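PDB 1GXM: pectate lyase from Cellvibrio cellulosa, which cleaves pectate (polygalacturonic acid) by anti-beta-elimination, the chain here being the family 10 polysaccharide lyase catalytic module of a longer protein. Local coordinates for residues Leu83-Lys88 / Arg151-Thr156; Ala98-Ala103 / Asp157-Asn162. All blocks are in the same frame, centred on the assembly; numbering follows the deposited sequence.

How the contacts relate
Both contacts lie in the helical part of the catalytic module, on the same side of its centre, with their own centres about 10 Å apart. Their segments alternate along the chain: 83-88 on helix 77-90, 98-103 on the next helix 93-109, then 151-156 and 157-162, which run on without a break through the loop and into the first residues of helix 161-181. Contact 1 and contact 2 also touch: Y87 meets D157, V99 packs against the backbone of L83 and A84, and the rings of F154 and F159 meet. One connection, between helices 136-148 and 161-181, is thereby packed against two consecutive helices of the alpha/alpha toroid.

Contact 1 (Leu83-Lys88 / Arg151-Thr156); sequences LAEVYK and RAPFDT
A84 presses its methyl into the loop 151-156, where CB lies 3.5 Å from F154 CE1 and also touches P153 CG. The peptide bond before P153 is cis, F154 N bonds R151 O across the turn, and P153 CG lies over the centre of one face of the F154 ring. One water bridges helix and loop, donating to A84 O and P153 O and accepting from T156 OG1. E85 crosses P153 at about a right angle, OE1 passing 3.5 Å from P153 CB while its charge is paired with R29. Y87 turns its ring edge to T156, CE2 lying 3.8 Å from OG1, and its hydroxyl probably hydrogen-bonds D157. K88 extends across the loop, straight through chi3; its CB and CG pack against the T156 methyl as the side chains cross, CG 3.7 Å from CG2. A bend at chi4 (67°) places NZ in a salt bridge of 2.8 Å to D155 OD1, on the syn side but 28° out of the carboxylate plane; its bond to OD2 is weak, and a second water links NZ with OD2. A cis-proline loop between helices 136-148 and 161-181 thus docks on the side of helix 77-90 in the helical domain, F154 resting on V143, F146 and A147 of helix 136-148, while A84 and Y87 also touch helix 93-109.

Contact 2 (Ala98-Ala103 / Asp157-Asn162); sequences AVRKAA and DVFSDN. Unlike the reference sequence in segment 157-162: N162 (reference Ser).
R100 and V158 mark the nearest backbone approach, their CA atoms 7.0 Å apart, where helix 93-109 of the alpha/alpha toroid of family 10 pectate lyases meets the turn leading into helix 161-181. Segment 98-103 is regular helix, held by A102 N to A98 O and A103 N to V99 O bonds; 157-160 is irregular, extended at F159, and ends with S160 as N-cap of the incoming helix. The apolar side is built from V99, A103, V158 and F159. V99 CG1, anti to its backbone N (chi1 175°), meets V158 CG2 at 3.7 Å and F159 CZ at 3.8 Å, the side chains crossing at about a right angle. V158 CG2 also sits over the centre of one face of the F159 ring, 3.9 Å above its plane. A103 CB approaches the far end of that ring at CZ, and F167 of helix 161-181 packs against F159 edge-to-face. R100 slides past F159 in the opposite direction, CG 3.9 Å from CE1, its guanidinium inclined 50° to the ring plane. This guanidinium links helix 93-109 to the start of helix 161-181 by a salt bridge to D163, which also accepts the N-H of S160, and to the loop through V158 O. That bond, from R100 NH1, is 3.0 Å long and nearly straight at 162°, with V158 O in the guanidinium plane and NH1 in the carbonyl plane.

Contact 1 (Leu83-Lys88 / Arg151-Thr156)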
loop_
_atom_site.group_PDB
_atom_site.type_symbol
_atom_site.label_atom_id
_atom_site.label_comp_id
_atom_site.label_asym_id
_atom_site.label_seq_id
_atom_site.Cartn_x
_atom_site.Cartn_y
_atom_site.Cartn_z
ATOM N N LEU A 83 -11.160 5.342 -13.828
ATOM C CA LEU A 83 -11.707 5.132 -15.166
ATOM C C LEU A 83 -12.761 4.035 -15.156
ATOM O O LEU A 83 -13.660 4.032 -15.983
ATOM C CB LEU A 83 -10.607 4.818 -16.175
ATOM C CG LEU A 83 -9.656 5.967 -16.492
ATOM C CD1 LEU A 83 -8.695 5.550 -17.546
ATOM C CD2 LEU A 83 -10.414 7.201 -16.901
ATOM N N ALA A 84 -12.689 3.108 -14.210
ATOM C CA ALA A 84 -13.735 2.102 -14.092
ATOM C C ALA A 84 -15.035 2.765 -13.702
ATOM O O ALA A 84 -16.110 2.390 -14.184
ATOM C CB ALA A 84 -13.347 1.022 -13.086
ATOM N N GLU A 85 -14.939 3.736 -12.802
ATOM C CA GLU A 85 -16.097 4.500 -12.363
ATOM C C GLU A 85 -16.635 5.323 -13.526
ATOM O O GLU A 85 -17.821 5.379 -13.745
ATOM C CB GLU A 85 -15.745 5.397 -11.183
ATOM C CG GLU A 85 -16.883 6.286 -10.712
ATOM C CD GLU A 85 -18.025 5.534 -10.052
ATOM O OE1 GLU A 85 -17.847 4.382 -9.639
ATOM O OE2 GLU A 85 -19.139 6.112 -9.924
ATOM N N VAL A 86 -15.756 5.945 -14.292
ATOM C CA VAL A 86 -16.183 6.692 -15.469
ATOM C C VAL A 86 -16.893 5.784 -16.451
ATOM O O VAL A 86 -17.919 6.176 -17.010
ATOM C CB VAL A 86 -14.987 7.395 -16.149
ATOM C CG1 VAL A 86 -15.400 7.983 -17.491
ATOM C CG2 VAL A 86 -14.431 8.464 -15.262
ATOM N N TYR A 87 -16.376 4.584 -16.670
ATOM C CA TYR A 87 -17.038 3.618 -17.523
ATOM C C TYR A 87 -18.419 3.252 -16.983
ATOM O O TYR A 87 -19.406 3.186 -17.735
ATOM C CB TYR A 87 -16.194 2.363 -17.719
ATOM C CG TYR A 87 -16.917 1.354 -18.566
ATOM C CD1 TYR A 87 -17.346 1.695 -19.846
ATOM C CD2 TYR A 87 -17.201 0.088 -18.091
ATOM C CE1 TYR A 87 -18.053 0.782 -20.630
ATOM C CE2 TYR A 87 -17.883 -0.835 -18.874
ATOM C CZ TYR A 87 -18.318 -0.474 -20.144
ATOM O OH TYR A 87 -18.993 -1.392 -20.920
ATOM N N LYS A 88 -18.493 3.028 -15.681
ATOM C CA LYS A 88 -19.739 2.674 -15.023
ATOM C C LYS A 88 -20.748 3.799 -15.188
ATOM O O LYS A 88 -21.925 3.535 -15.460
ATOM C CB LYS A 88 -19.495 2.371 -13.542
ATOM C CG LYS A 88 -20.735 1.980 -12.732
ATOM C CD LYS A 88 -20.337 1.722 -11.285
ATOM C CE LYS A 88 -21.535 1.494 -10.359
ATOM N NZ LYS A 88 -22.259 0.247 -10.670
ATOM N N ARG A 151 -17.154 -5.948 -7.120
ATOM C CA ARG A 151 -17.523 -4.794 -6.313
ATOM C C ARG A 151 -17.387 -3.548 -7.132
ATOM O O ARG A 151 -16.489 -3.442 -7.955
ATOM C CB ARG A 151 -16.628 -4.631 -5.084
ATOM C CG ARG A 151 -16.694 -5.760 -4.145
ATOM C CD ARG A 151 -16.147 -5.474 -2.769
ATOM N NE ARG A 151 -16.054 -6.737 -2.049
ATOM C CZ ARG A 151 -14.948 -7.435 -1.859
ATOM N NH1 ARG A 151 -13.760 -6.978 -2.255
ATOM N NH2 ARG A 151 -15.019 -8.597 -1.231
ATOM N N ALA A 152 -18.272 -2.593 -6.886
ATOM C CA ALA A 152 -18.222 -1.289 -7.515
ATOM C C ALA A 152 -16.821 -0.706 -7.373
ATOM O O ALA A 152 -16.251 -0.724 -6.288
ATOM C CB ALA A 152 -19.239 -0.357 -6.862
ATOM N N PRO A 153 -16.275 -0.107 -8.421
ATOM C CA PRO A 153 -16.923 0.163 -9.720
ATOM C C PRO A 153 -16.824 -0.937 -10.768
ATOM O O PRO A 153 -17.115 -0.658 -11.940
ATOM C CB PRO A 153 -16.137 1.373 -10.204
ATOM C CG PRO A 153 -14.764 1.127 -9.667
ATOM C CD PRO A 153 -14.926 0.466 -8.341
ATOM N N PHE A 154 -16.444 -2.145 -10.373
ATOM C CA PHE A 154 -16.178 -3.243 -11.302
ATOM C C PHE A 154 -17.375 -4.177 -11.421
ATOM O O PHE A 154 -17.246 -5.322 -11.875
ATOM C CB PHE A 154 -14.948 -4.024 -10.851
ATOM C CG PHE A 154 -13.744 -3.153 -10.644
ATOM C CD1 PHE A 154 -13.085 -2.598 -11.734
ATOM C CD2 PHE A 154 -13.283 -2.868 -9.377
ATOM C CE1 PHE A 154 -11.968 -1.776 -11.551
ATOM C CE2 PHE A 154 -12.161 -2.048 -9.194
ATOM C CZ PHE A 154 -11.519 -1.498 -10.272
ATOM N N ASP A 155 -18.539 -3.667 -11.042
ATOM C CA ASP A 155 -19.799 -4.438 -11.177
ATOM C C ASP A 155 -20.511 -4.056 -12.479
ATOM O O ASP A 155 -21.726 -3.829 -12.519
ATOM C CB ASP A 155 -20.711 -4.263 -9.957
ATOM C CG ASP A 155 -21.121 -2.829 -9.718
ATOM O OD1 ASP A 155 -20.497 -1.891 -10.267
ATOM O OD2 ASP A 155 -22.074 -2.537 -8.972
ATOM N N THR A 156 -19.721 -3.993 -13.540
ATOM C CA THR A 156 -20.186 -3.716 -14.887
ATOM C C THR A 156 -19.693 -4.844 -15.763
ATOM O O THR A 156 -19.145 -5.831 -15.292
ATOM C CB THR A 156 -19.634 -2.375 -15.398
ATOM O OG1 THR A 156 -18.205 -2.445 -15.498
ATOM C CG2 THR A 156 -19.872 -1.250 -14.403
HETATM O O HOH W 1 -16.520 -0.453 -14.535
HETATM O O HOH W 2 -22.974 -0.455 -7.895
#

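Contact 2 (Ala98-Ala103 / Asp157-Asn162)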
loop_
_atom_site.group_PDB
_atom_site.type_symbol
_atom_site.label_atom_id
_atom_site.label_comp_id
_atom_site.label_asym_id
_atom_site.label_seq_id
_atom_site.Cartn_x
_atom_site.Cartn_y
_atom_site.Cartn_z
ATOM N N ALA A 98 -9.344 0.566 -21.206
ATOM C CA ALA A 98 -8.196 1.014 -20.422
ATOM C C ALA A 98 -8.126 0.284 -19.098
ATOM O O ALA A 98 -7.066 -0.128 -18.666
ATOM C CB ALA A 98 -8.290 2.475 -20.174
ATOM N N VAL A 99 -9.266 0.134 -18.448
ATOM C CA VAL A 99 -9.319 -0.595 -17.194
ATOM C C VAL A 99 -8.864 -2.030 -17.391
ATOM O O VAL A 99 -8.142 -2.565 -16.572
ATOM C CB VAL A 99 -10.735 -0.579 -16.594
ATOM C CG1 VAL A 99 -10.806 -1.431 -15.356
ATOM C CG2 VAL A 99 -11.120 0.826 -16.224
ATOM N N ARG A 100 -9.290 -2.676 -18.469
ATOM C CA ARG A 100 -8.831 -4.026 -18.759
ATOM C C ARG A 100 -7.320 -4.101 -18.949
ATOM O O ARG A 100 -6.679 -5.051 -18.514
ATOM C CB ARG A 100 -9.582 -4.582 -19.961
ATOM C CG ARG A 100 -11.060 -4.809 -19.655
ATOM C CD ARG A 100 -11.897 -5.198 -20.865
ATOM N NE ARG A 100 -11.332 -6.392 -21.477
ATOM C CZ ARG A 100 -11.498 -7.626 -21.017
ATOM N NH1 ARG A 100 -12.267 -7.847 -19.974
ATOM N NH2 ARG A 100 -10.898 -8.654 -21.608
ATOM N N LYS A 101 -6.751 -3.114 -19.636
ATOM C CA LYS A 101 -5.300 -3.095 -19.846
ATOM C C LYS A 101 -4.561 -2.880 -18.526
ATOM O O LYS A 101 -3.530 -3.477 -18.306
ATOM C CB LYS A 101 -4.874 -2.035 -20.858
ATOM C CG LYS A 101 -5.258 -2.402 -22.302
ATOM C CD LYS A 101 -4.609 -1.488 -23.320
ATOM C CE LYS A 101 -3.153 -1.855 -23.580
ATOM N NZ LYS A 101 -2.540 -1.034 -24.660
ATOM N N ALA A 102 -5.154 -2.073 -17.664
ATOM C CA ALA A 102 -4.555 -1.775 -16.350
ATOM C C ALA A 102 -4.571 -2.986 -15.437
ATOM O O ALA A 102 -3.598 -3.244 -14.759
ATOM C CB ALA A 102 -5.270 -0.638 -15.679
ATOM N N ALA A 103 -5.678 -3.728 -15.430
ATOM C CA ALA A 103 -5.753 -4.938 -14.620
ATOM C C ALA A 103 -4.767 -5.970 -15.138
ATOM O O ALA A 103 -4.092 -6.640 -14.364
ATOM C CB ALA A 103 -7.137 -5.493 -14.639
ATOM N N ASP A 157 -19.833 -4.685 -17.064
ATOM C CA ASP A 157 -19.335 -5.699 -17.979
ATOM C C ASP A 157 -17.849 -5.520 -18.317
ATOM O O ASP A 157 -17.344 -6.133 -19.266
ATOM C CB ASP A 157 -20.191 -5.736 -19.251
ATOM C CG ASP A 157 -20.103 -4.467 -20.066
ATOM O OD1 ASP A 157 -19.198 -3.638 -19.844
ATOM O OD2 ASP A 157 -20.896 -4.220 -20.998
ATOM N N VAL A 158 -17.147 -4.699 -17.533
ATOM C CA VAL A 158 -15.712 -4.492 -17.710
ATOM C C VAL A 158 -14.959 -5.814 -17.700
ATOM O O VAL A 158 -14.054 -6.010 -18.485
ATOM C CB VAL A 158 -15.133 -3.464 -16.699
ATOM C CG1 VAL A 158 -15.283 -3.899 -15.248
ATOM C CG2 VAL A 158 -13.671 -3.199 -17.007
ATOM N N PHE A 159 -15.360 -6.721 -16.818
ATOM C CA PHE A 159 -14.708 -8.001 -16.682
ATOM C C PHE A 159 -15.681 -9.134 -16.816
ATOM O O PHE A 159 -16.847 -9.009 -16.446
ATOM C CB PHE A 159 -14.028 -8.076 -15.317
ATOM C CG PHE A 159 -12.931 -7.064 -15.141
ATOM C CD1 PHE A 159 -11.926 -6.942 -16.088
ATOM C CD2 PHE A 159 -12.908 -6.246 -14.041
ATOM C CE1 PHE A 159 -10.907 -6.015 -15.927
ATOM C CE2 PHE A 159 -11.877 -5.302 -13.874
ATOM C CZ PHE A 159 -10.897 -5.188 -14.817
ATOM N N SER A 160 -15.158 -10.248 -17.291
ATOM C CA SER A 160 -15.873 -11.510 -17.369
ATOM C C SER A 160 -15.551 -12.392 -16.177
ATOM O O SER A 160 -14.662 -12.090 -15.379
ATOM C CB SER A 160 -15.434 -12.248 -18.630
ATOM O OG SER A 160 -14.097 -12.694 -18.499
ATOM N N ASP A 161 -16.255 -13.509 -16.063
ATOM C CA ASP A 161 -15.943 -14.514 -15.054
ATOM C C ASP A 161 -14.503 -15.016 -15.168
ATOM O O ASP A 161 -13.836 -15.224 -14.153
ATOM C CB ASP A 161 -16.876 -15.720 -15.198
ATOM C CG ASP A 161 -18.275 -15.448 -14.723
ATOM O OD1 ASP A 161 -18.526 -14.426 -14.046
ATOM O OD2 ASP A 161 -19.216 -16.232 -14.986
ATOM N N ASN A 162 -14.039 -15.234 -16.393
ATOM C CA ASN A 162 -12.675 -15.701 -16.623
ATOM C C ASN A 162 -11.635 -14.677 -16.159
ATOM O O ASN A 162 -10.610 -15.035 -15.586
ATOM C CB ASN A 162 -12.460 -16.076 -18.088
ATOM C CG ASN A 162 -13.137 -17.388 -18.452
ATOM O OD1 ASN A 162 -13.517 -18.181 -17.573
ATOM N ND2 ASN A 162 -13.280 -17.631 -19.753
#